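Local coordinates for periplasmic cell division protein (SufI) (Aquifex aeolicus, PDB 6SYY) that probably acts as a laccase-like multicopper oxidase, coupling substrate oxidation at a mononuclear copper site to dioxygen reduction at a trinuclear copper cluster, at residues A[44-50]-A[234-240]; A[279-284]-A[475-480]. One frame throughout, in Å; residues are numbered along the deposited sequence.

From the N terminus the modelled chain begins with the first half of contact 1: residues 44-50 lie beside 234-240, closing a loop of 183 residues that includes the first cupredoxin domain and the opening strands of the second. Contact 2 begins only after that loop has closed. Its two segments, 279-284 and 475-480, are separated by 190 residues and join a hairpin of the second domain to a loop of the third. The two contacts therefore follow in series, neither nesting nor crossing. Both reach the large mixed sheet of the second domain, yet they do not touch: their centres lie 29 Å apart and their nearest atoms about 16 Å. Contact 2 is the one beside the copper cluster.

Contact 1: A[44-50]-A[234-240]; sequences LSKQSLN and NLTPNPY
A short parallel beta pair adds strand 47-48, from the start of the modelled chain, to strand 239-244 of the second cupredoxin domain, which pairs in turn with strand 361-370. Gln47 lies opposite Pro239 (CA-CA 4.8 Å) and Ser48 opposite Tyr240 (5.2 Å). The backbone bonds follow the parallel pattern: Gln47 N donates to Asn238 O (3.0 Å), Tyr240 N to Gln47 O (2.8 Å) and Leu49 N to Tyr240 O (2.8 Å). Pro239 CA makes a CA-H...O contact with Gln47 O (3.1 Å), while the Pro239 backbone bonds to Glu365 on strand 361-370.

Side chains, mostly of asparagines, bond to main-chain groups at both ends. Asn234, Leu235 and Asn238 adopt positive phi, and the turn at 234-235 brings Asn234 against Asn50, where Asn234 ND2 reaches Asn50 O (2.9 Å) and Asn50 ND2 reaches Asn234 O (3.1 Å). Asn234 is also held by strand 200-208, its OD1 accepting from Ile204 N and its ND2 donating to Pro202 O. Thr236 OG1 (chi1 m) accepts from Asn50 N at 3.0 Å. Near the N terminus, Asn238 ND2 donates to Leu44 O (3.1 Å), while Lys46 NZ makes a weak bond to Asn238 OD1 (3.1 Å).

Leu49 CD1 packs on Pro239 CB (4.1 Å), and Leu44 CD2 on Pro237 CG (3.7 Å). Tyr240 (chi1 p) swings its ring over the N-terminal strand, and Ser48 CA sits 3.9 Å from the ring centroid in a CH-pi contact.

Contact 2: A[279-284]-A[475-480]; sequences VEGGLL and LGWKDT
This is a buried interdomain contact, in which a tight hairpin turn of the second cupredoxin domain meets the loop leading into strand 480-483 of the third, next to the trinuclear copper cluster. Residues 279-282 form a type I turn in a two-residue hairpin, with Val279 N to Gly282 O at 2.8 Å and Gly282 N to Val279 O at 3.0 Å. The facing loop is extended from Trp477 to Lys478 and crosses the turn with Gly281 and Trp477 CA atoms 4.5 Å apart. There Gly281 N donates to Trp477 O (2.7 Å). A CB on Gly281 would clash with that oxygen, and one on Gly476 (phi 71°) with Leu284 CD2. Water 2 accepts from Trp477 N (2.9 Å) and donates weakly to Gly282 O (2.9 Å).

Glu280 (chi1 m, chi2 p) reaches across the interface. Its OE1 accepts from Asp479 N (3.1 Å) and Thr480 N (3.3 Å), and its OE2 forms a salt bridge with Lys478 NZ (2.5 Å), which also pairs with Glu299. Leu284 CD2 packs on Leu475 CB at 3.8 Å.

Asp479 (chi1 p) accepts from Thr480 OG1 through OD1 (2.8 Å). Glu280 OE1 and Asp479 OD1 lie 4.1 Å apart, their carboxylates balanced by Lys478 and Arg300 respectively. Asp479 links the interface to copper ligands His120, through OD1, and His454, through its carbonyl oxygen, an arrangement consistent with these hydrogen bonds orienting both ligands.

Contact 1: A[44-50]-A[234-240]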
ATOM      1  N   LEU A  44     -14.343   3.697  24.387  1.00 49.50           N
ATOM      2  CA  LEU A  44     -14.196   4.989  23.726  1.00 67.02           C
ATOM      3  C   LEU A  44     -15.364   5.261  22.784  1.00 80.75           C
ATOM      4  O   LEU A  44     -15.716   4.412  21.964  1.00 73.13           O
ATOM      5  CB  LEU A  44     -12.874   5.051  22.955  1.00 52.48           C
ATOM      6  CG  LEU A  44     -12.567   6.359  22.221  1.00 56.98           C
ATOM      7  CD1 LEU A  44     -12.487   7.521  23.198  1.00 62.87           C
ATOM      8  CD2 LEU A  44     -11.280   6.244  21.424  1.00 47.23           C
ATOM      9  N   SER A  45     -15.957   6.448  22.909  1.00 85.19           N
ATOM     10  CA  SER A  45     -17.046   6.850  22.031  1.00 64.37           C
ATOM     11  C   SER A  45     -16.595   6.823  20.572  1.00 51.80           C
ATOM     12  O   SER A  45     -15.404   6.920  20.259  1.00 51.03           O
ATOM     13  CB  SER A  45     -17.543   8.254  22.389  1.00 44.13           C
ATOM     14  OG  SER A  45     -17.887   8.358  23.759  1.00 63.50           O
ATOM     15  N   LYS A  46     -17.567   6.674  19.675  1.00 46.74           N
ATOM     16  CA  LYS A  46     -17.291   6.811  18.252  1.00 19.53           C
ATOM     17  C   LYS A  46     -16.681   8.181  17.969  1.00 24.14           C
ATOM     18  O   LYS A  46     -17.116   9.200  18.514  1.00 36.52           O
ATOM     19  CB  LYS A  46     -18.578   6.632  17.443  1.00 52.27           C
ATOM     20  CG  LYS A  46     -18.606   5.417  16.536  1.00 42.44           C
ATOM     21  CD  LYS A  46     -18.728   4.140  17.334  1.00 61.53           C
ATOM     22  CE  LYS A  46     -18.998   2.951  16.433  1.00 72.57           C
ATOM     23  NZ  LYS A  46     -18.987   1.682  17.209  1.00 68.90           N
ATOM     24  N   GLN A  47     -15.663   8.204  17.113  1.00 34.15           N
ATOM     25  CA  GLN A  47     -14.963   9.427  16.754  1.00 28.88           C
ATOM     26  C   GLN A  47     -15.175   9.721  15.275  1.00 29.39           C
ATOM     27  O   GLN A  47     -15.230   8.801  14.454  1.00 32.77           O
ATOM     28  CB  GLN A  47     -13.459   9.317  17.061  1.00 27.97           C
ATOM     29  CG  GLN A  47     -13.118   9.107  18.538  1.00 35.59           C
ATOM     30  CD  GLN A  47     -13.430  10.324  19.394  1.00 66.43           C
ATOM     31  OE1 GLN A  47     -13.121  11.458  19.023  1.00 97.00           O
ATOM     32  NE2 GLN A  47     -14.050  10.093  20.547  1.00 52.67           N
ATOM     33  N   SER A  48     -15.301  11.004  14.938  1.00 38.35           N
ATOM     34  CA  SER A  48     -15.425  11.400  13.540  1.00 28.46           C
ATOM     35  C   SER A  48     -14.155  11.045  12.772  1.00 29.64           C
ATOM     36  O   SER A  48     -13.042  11.346  13.215  1.00 46.91           O
ATOM     37  CB  SER A  48     -15.700  12.898  13.443  1.00 29.45           C
ATOM     38  OG  SER A  48     -15.624  13.341  12.103  1.00 45.15           O
ATOM     39  N   LEU A  49     -14.325  10.399  11.620  1.00 27.56           N
ATOM     40  CA  LEU A  49     -13.179   9.966  10.831  1.00 28.00           C
ATOM     41  C   LEU A  49     -12.314  11.156  10.442  1.00 26.42           C
ATOM     42  O   LEU A  49     -12.797  12.121   9.843  1.00 33.69           O
ATOM     43  CB  LEU A  49     -13.642   9.226   9.577  1.00 29.20           C
ATOM     44  CG  LEU A  49     -12.489   8.877   8.633  1.00 26.53           C
ATOM     45  CD1 LEU A  49     -11.635   7.780   9.234  1.00 22.90           C
ATOM     46  CD2 LEU A  49     -12.988   8.483   7.258  1.00 23.46           C
ATOM     47  N   ASN A  50     -11.035  11.085  10.788  1.00 26.04           N
ATOM     48  CA  ASN A  50     -10.093  12.104  10.359  1.00 27.52           C
ATOM     49  C   ASN A  50      -9.846  11.974   8.862  1.00 23.44           C
ATOM     50  O   ASN A  50      -9.644  10.870   8.351  1.00 28.19           O
ATOM     51  CB  ASN A  50      -8.783  11.969  11.137  1.00 31.79           C
ATOM     52  CG  ASN A  50      -7.681  12.852  10.587  1.00 77.17           C
ATOM     53  OD1 ASN A  50      -7.793  14.078  10.594  1.00 54.31           O
ATOM     54  ND2 ASN A  50      -6.599  12.232  10.119  1.00 49.14           N
ATOM     55  N   ASN A 234      -7.132   6.278   9.249  1.00 26.84           N
ATOM     56  CA  ASN A 234      -6.539   7.612   9.215  1.00 25.48           C
ATOM     57  C   ASN A 234      -6.194   8.088  10.622  1.00 28.70           C
ATOM     58  O   ASN A 234      -6.425   9.243  10.983  1.00 28.85           O
ATOM     59  CB  ASN A 234      -7.469   8.601   8.515  1.00 30.21           C
ATOM     60  CG  ASN A 234      -7.919   8.103   7.164  1.00 26.05           C
ATOM     61  OD1 ASN A 234      -7.259   7.261   6.556  1.00 33.35           O
ATOM     62  ND2 ASN A 234      -9.047   8.618   6.684  1.00 27.17           N
ATOM     63  N   LEU A 235      -5.644   7.173  11.424  1.00 28.85           N
ATOM     64  CA  LEU A 235      -5.296   7.426  12.824  1.00 29.89           C
ATOM     65  C   LEU A 235      -6.512   7.829  13.651  1.00 40.37           C
ATOM     66  O   LEU A 235      -6.399   8.627  14.585  1.00 42.94           O
ATOM     67  CB  LEU A 235      -4.193   8.484  12.954  1.00 27.67           C
ATOM     68  CG  LEU A 235      -2.762   8.010  12.711  1.00 37.89           C
ATOM     69  CD1 LEU A 235      -1.787   9.075  13.149  1.00 40.48           C
ATOM     70  CD2 LEU A 235      -2.487   6.699  13.440  1.00 26.73           C
ATOM     71  N   THR A 236      -7.681   7.279  13.326  1.00 29.47           N
ATOM     72  CA  THR A 236      -8.894   7.524  14.094  1.00 29.85           C
ATOM     73  C   THR A 236      -9.375   6.211  14.692  1.00 33.89           C
ATOM     74  O   THR A 236      -9.699   5.275  13.939  1.00 35.15           O
ATOM     75  CB  THR A 236      -9.994   8.143  13.232  1.00 27.91           C
ATOM     76  OG1 THR A 236      -9.460   9.246  12.493  1.00 27.21           O
ATOM     77  CG2 THR A 236     -11.144   8.631  14.106  1.00 28.38           C
ATOM     78  N   PRO A 237      -9.442   6.089  16.015  1.00 43.66           N
ATOM     79  CA  PRO A 237      -9.984   4.868  16.619  1.00 27.39           C
ATOM     80  C   PRO A 237     -11.504   4.883  16.636  1.00 40.93           C
ATOM     81  O   PRO A 237     -12.133   5.922  16.856  1.00 40.26           O
ATOM     82  CB  PRO A 237      -9.417   4.907  18.041  1.00 28.46           C
ATOM     83  CG  PRO A 237      -9.312   6.370  18.334  1.00 40.78           C
ATOM     84  CD  PRO A 237      -8.954   7.041  17.028  1.00 31.29           C
ATOM     85  N   ASN A 238     -12.087   3.708  16.408  1.00 30.81           N
ATOM     86  CA  ASN A 238     -13.532   3.515  16.440  1.00 42.94           C
ATOM     87  C   ASN A 238     -14.261   4.603  15.646  1.00 45.29           C
ATOM     88  O   ASN A 238     -15.065   5.355  16.204  1.00 35.35           O
ATOM     89  CB  ASN A 238     -14.027   3.474  17.880  1.00 33.04           C
ATOM     90  CG  ASN A 238     -15.466   2.995  17.995  1.00105.01           C
ATOM     91  OD1 ASN A 238     -15.983   2.332  17.096  1.00110.02           O
ATOM     92  ND2 ASN A 238     -16.117   3.328  19.108  1.00 50.76           N
ATOM     93  N   PRO A 239     -13.990   4.728  14.350  1.00 35.75           N
ATOM     94  CA  PRO A 239     -14.469   5.894  13.606  1.00 29.74           C
ATOM     95  C   PRO A 239     -15.874   5.736  13.031  1.00 42.15           C
ATOM     96  O   PRO A 239     -16.384   4.634  12.818  1.00 31.55           O
ATOM     97  CB  PRO A 239     -13.433   6.027  12.480  1.00 30.48           C
ATOM     98  CG  PRO A 239     -12.967   4.633  12.242  1.00 33.88           C
ATOM     99  CD  PRO A 239     -13.099   3.878  13.539  1.00 22.81           C
ATOM    100  N   TYR A 240     -16.497   6.885  12.794  1.00 24.16           N
ATOM    101  CA  TYR A 240     -17.734   6.985  12.039  1.00 23.86           C
ATOM    102  C   TYR A 240     -17.572   8.071  10.986  1.00 29.20           C
ATOM    103  O   TYR A 240     -16.736   8.969  11.112  1.00 30.86           O
ATOM    104  CB  TYR A 240     -18.946   7.311  12.938  1.00 47.94           C
ATOM    105  CG  TYR A 240     -18.968   8.727  13.505  1.00 32.90           C
ATOM    106  CD1 TYR A 240     -19.463   9.799  12.759  1.00 29.16           C
ATOM    107  CD2 TYR A 240     -18.515   8.987  14.794  1.00 28.47           C
ATOM    108  CE1 TYR A 240     -19.482  11.093  13.276  1.00 40.77           C
ATOM    109  CE2 TYR A 240     -18.536  10.277  15.320  1.00 60.59           C
ATOM    110  CZ  TYR A 240     -19.018  11.323  14.556  1.00 30.02           C
ATOM    111  OH  TYR A 240     -19.039  12.599  15.076  1.00 38.05           O
TER
HETATM  112  O   HOH W   1     -16.667  12.059  10.050  1.00 38.61           O

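Contact 2: A[279-284]-A[475-480]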
ATOM      1  N   VAL A 279      -6.681  -0.859  -8.297  1.00 22.76           N
ATOM      2  CA  VAL A 279      -5.731  -1.530  -7.417  1.00 19.43           C
ATOM      3  C   VAL A 279      -4.461  -0.690  -7.358  1.00 25.52           C
ATOM      4  O   VAL A 279      -4.467   0.483  -7.748  1.00 26.81           O
ATOM      5  CB  VAL A 279      -5.447  -2.967  -7.892  1.00 24.13           C
ATOM      6  CG1 VAL A 279      -6.682  -3.842  -7.697  1.00 18.90           C
ATOM      7  CG2 VAL A 279      -5.036  -2.966  -9.349  1.00 27.48           C
ATOM      8  N   GLU A 280      -3.362  -1.283  -6.880  1.00 27.72           N
ATOM      9  CA  GLU A 280      -2.147  -0.508  -6.636  1.00 22.02           C
ATOM     10  C   GLU A 280      -1.677   0.218  -7.890  1.00 26.28           C
ATOM     11  O   GLU A 280      -1.230   1.369  -7.819  1.00 33.47           O
ATOM     12  CB  GLU A 280      -1.034  -1.416  -6.113  1.00 18.50           C
ATOM     13  CG  GLU A 280      -1.401  -2.208  -4.882  1.00 52.42           C
ATOM     14  CD  GLU A 280      -2.039  -3.529  -5.229  1.00 47.81           C
ATOM     15  OE1 GLU A 280      -1.349  -4.376  -5.833  1.00 25.34           O
ATOM     16  OE2 GLU A 280      -3.233  -3.714  -4.913  1.00 30.02           O
ATOM     17  N   GLY A 281      -1.772  -0.435  -9.045  1.00 25.69           N
ATOM     18  CA  GLY A 281      -1.298   0.153 -10.282  1.00 21.35           C
ATOM     19  C   GLY A 281      -2.357   0.896 -11.066  1.00 32.88           C
ATOM     20  O   GLY A 281      -2.216   1.081 -12.279  1.00 32.50           O
ATOM     21  N   GLY A 282      -3.423   1.320 -10.404  1.00 27.23           N
ATOM     22  CA  GLY A 282      -4.400   2.187 -11.022  1.00 19.82           C
ATOM     23  C   GLY A 282      -5.722   1.501 -11.310  1.00 30.82           C
ATOM     24  O   GLY A 282      -6.078   0.475 -10.722  1.00 33.75           O
ATOM     25  N   LEU A 283      -6.460   2.093 -12.248  1.00 32.18           N
ATOM     26  CA  LEU A 283      -7.835   1.687 -12.504  1.00 35.78           C
ATOM     27  C   LEU A 283      -7.885   0.353 -13.233  1.00 32.59           C
ATOM     28  O   LEU A 283      -7.036   0.059 -14.077  1.00 26.89           O
ATOM     29  CB  LEU A 283      -8.556   2.753 -13.332  1.00 19.90           C
ATOM     30  CG  LEU A 283      -8.796   4.112 -12.667  1.00 25.06           C
ATOM     31  CD1 LEU A 283      -9.039   5.192 -13.712  1.00 20.45           C
ATOM     32  CD2 LEU A 283      -9.961   4.043 -11.684  1.00 19.41           C
ATOM     33  N   LEU A 284      -8.893  -0.455 -12.900  1.00 25.47           N
ATOM     34  CA  LEU A 284      -9.219  -1.619 -13.708  1.00 37.14           C
ATOM     35  C   LEU A 284      -9.858  -1.175 -15.025  1.00 22.26           C
ATOM     36  O   LEU A 284     -10.124   0.007 -15.253  1.00 26.61           O
ATOM     37  CB  LEU A 284     -10.168  -2.554 -12.957  1.00 20.63           C
ATOM     38  CG  LEU A 284      -9.674  -3.090 -11.617  1.00 37.28           C
ATOM     39  CD1 LEU A 284     -10.713  -4.000 -11.002  1.00 20.37           C
ATOM     40  CD2 LEU A 284      -8.366  -3.826 -11.793  1.00 24.11           C
ATOM     41  N   LEU A 475      -6.951  -8.311 -10.003  1.00 28.14           N
ATOM     42  CA  LEU A 475      -6.975  -7.885 -11.391  1.00 33.09           C
ATOM     43  C   LEU A 475      -6.151  -6.615 -11.588  1.00 29.93           C
ATOM     44  O   LEU A 475      -5.639  -6.015 -10.641  1.00 31.71           O
ATOM     45  CB  LEU A 475      -8.416  -7.664 -11.851  1.00 26.31           C
ATOM     46  CG  LEU A 475      -9.338  -8.871 -11.666  1.00 30.68           C
ATOM     47  CD1 LEU A 475     -10.766  -8.528 -12.042  1.00 27.06           C
ATOM     48  CD2 LEU A 475      -8.839 -10.055 -12.483  1.00 24.80           C
ATOM     49  N   GLY A 476      -6.026  -6.210 -12.847  1.00 24.01           N
ATOM     50  CA  GLY A 476      -5.351  -4.972 -13.164  1.00 22.33           C
ATOM     51  C   GLY A 476      -3.849  -5.028 -12.939  1.00 28.44           C
ATOM     52  O   GLY A 476      -3.230  -6.093 -12.854  1.00 29.94           O
ATOM     53  N   TRP A 477      -3.262  -3.836 -12.857  1.00 31.51           N
ATOM     54  CA  TRP A 477      -1.832  -3.670 -12.610  1.00 24.96           C
ATOM     55  C   TRP A 477      -1.604  -3.687 -11.103  1.00 36.32           C
ATOM     56  O   TRP A 477      -2.052  -2.782 -10.393  1.00 25.91           O
ATOM     57  CB  TRP A 477      -1.323  -2.368 -13.222  1.00 23.60           C
ATOM     58  CG  TRP A 477      -1.269  -2.351 -14.730  1.00 29.97           C
ATOM     59  CD1 TRP A 477      -2.108  -1.680 -15.576  1.00 24.19           C
ATOM     60  CD2 TRP A 477      -0.313  -3.023 -15.565  1.00 28.33           C
ATOM     61  NE1 TRP A 477      -1.738  -1.898 -16.883  1.00 31.96           N
ATOM     62  CE2 TRP A 477      -0.640  -2.719 -16.903  1.00 66.19           C
ATOM     63  CE3 TRP A 477       0.785  -3.852 -15.310  1.00 30.65           C
ATOM     64  CZ2 TRP A 477       0.093  -3.217 -17.983  1.00 33.46           C
ATOM     65  CZ3 TRP A 477       1.510  -4.348 -16.387  1.00 30.88           C
ATOM     66  CH2 TRP A 477       1.160  -4.029 -17.703  1.00 29.66           C
ATOM     67  N   LYS A 478      -0.917  -4.713 -10.614  1.00 27.45           N
ATOM     68  CA  LYS A 478      -0.655  -4.877  -9.193  1.00 31.50           C
ATOM     69  C   LYS A 478       0.818  -4.622  -8.904  1.00 29.48           C
ATOM     70  O   LYS A 478       1.660  -4.674  -9.803  1.00 35.13           O
ATOM     71  CB  LYS A 478      -1.039  -6.289  -8.738  1.00 19.49           C
ATOM     72  CG  LYS A 478      -2.491  -6.653  -8.999  1.00 43.47           C
ATOM     73  CD  LYS A 478      -3.397  -6.088  -7.921  1.00 33.73           C
ATOM     74  CE  LYS A 478      -3.152  -6.788  -6.596  1.00 28.78           C
ATOM     75  NZ  LYS A 478      -3.867  -6.113  -5.481  1.00 26.50           N
ATOM     76  N   ASP A 479       1.131  -4.334  -7.632  1.00 22.78           N
ATOM     77  CA  ASP A 479       2.513  -4.404  -7.167  1.00 47.70           C
ATOM     78  C   ASP A 479       2.682  -5.213  -5.885  1.00 23.61           C
ATOM     79  O   ASP A 479       3.820  -5.397  -5.440  1.00 31.01           O
ATOM     80  CB  ASP A 479       3.126  -2.999  -6.990  1.00 27.10           C
ATOM     81  CG  ASP A 479       2.442  -2.170  -5.918  1.00 25.22           C
ATOM     82  OD1 ASP A 479       2.253  -2.655  -4.781  1.00 35.58           O
ATOM     83  OD2 ASP A 479       2.130  -0.998  -6.210  1.00 58.03           O
ATOM     84  N   THR A 480       1.595  -5.717  -5.296  1.00 24.59           N
ATOM     85  CA  THR A 480       1.651  -6.576  -4.115  1.00 24.27           C
ATOM     86  C   THR A 480       0.607  -7.675  -4.264  1.00 26.29           C
ATOM     87  O   THR A 480      -0.589  -7.378  -4.352  1.00 29.56           O
ATOM     88  CB  THR A 480       1.393  -5.772  -2.833  1.00 28.63           C
ATOM     89  OG1 THR A 480       2.293  -4.656  -2.764  1.00 33.58           O
ATOM     90  CG2 THR A 480       1.578  -6.654  -1.608  1.00 31.60           C
TER
HETATM   91  O   HOH W   2      -5.267  -1.709 -12.516  1.00 35.96           O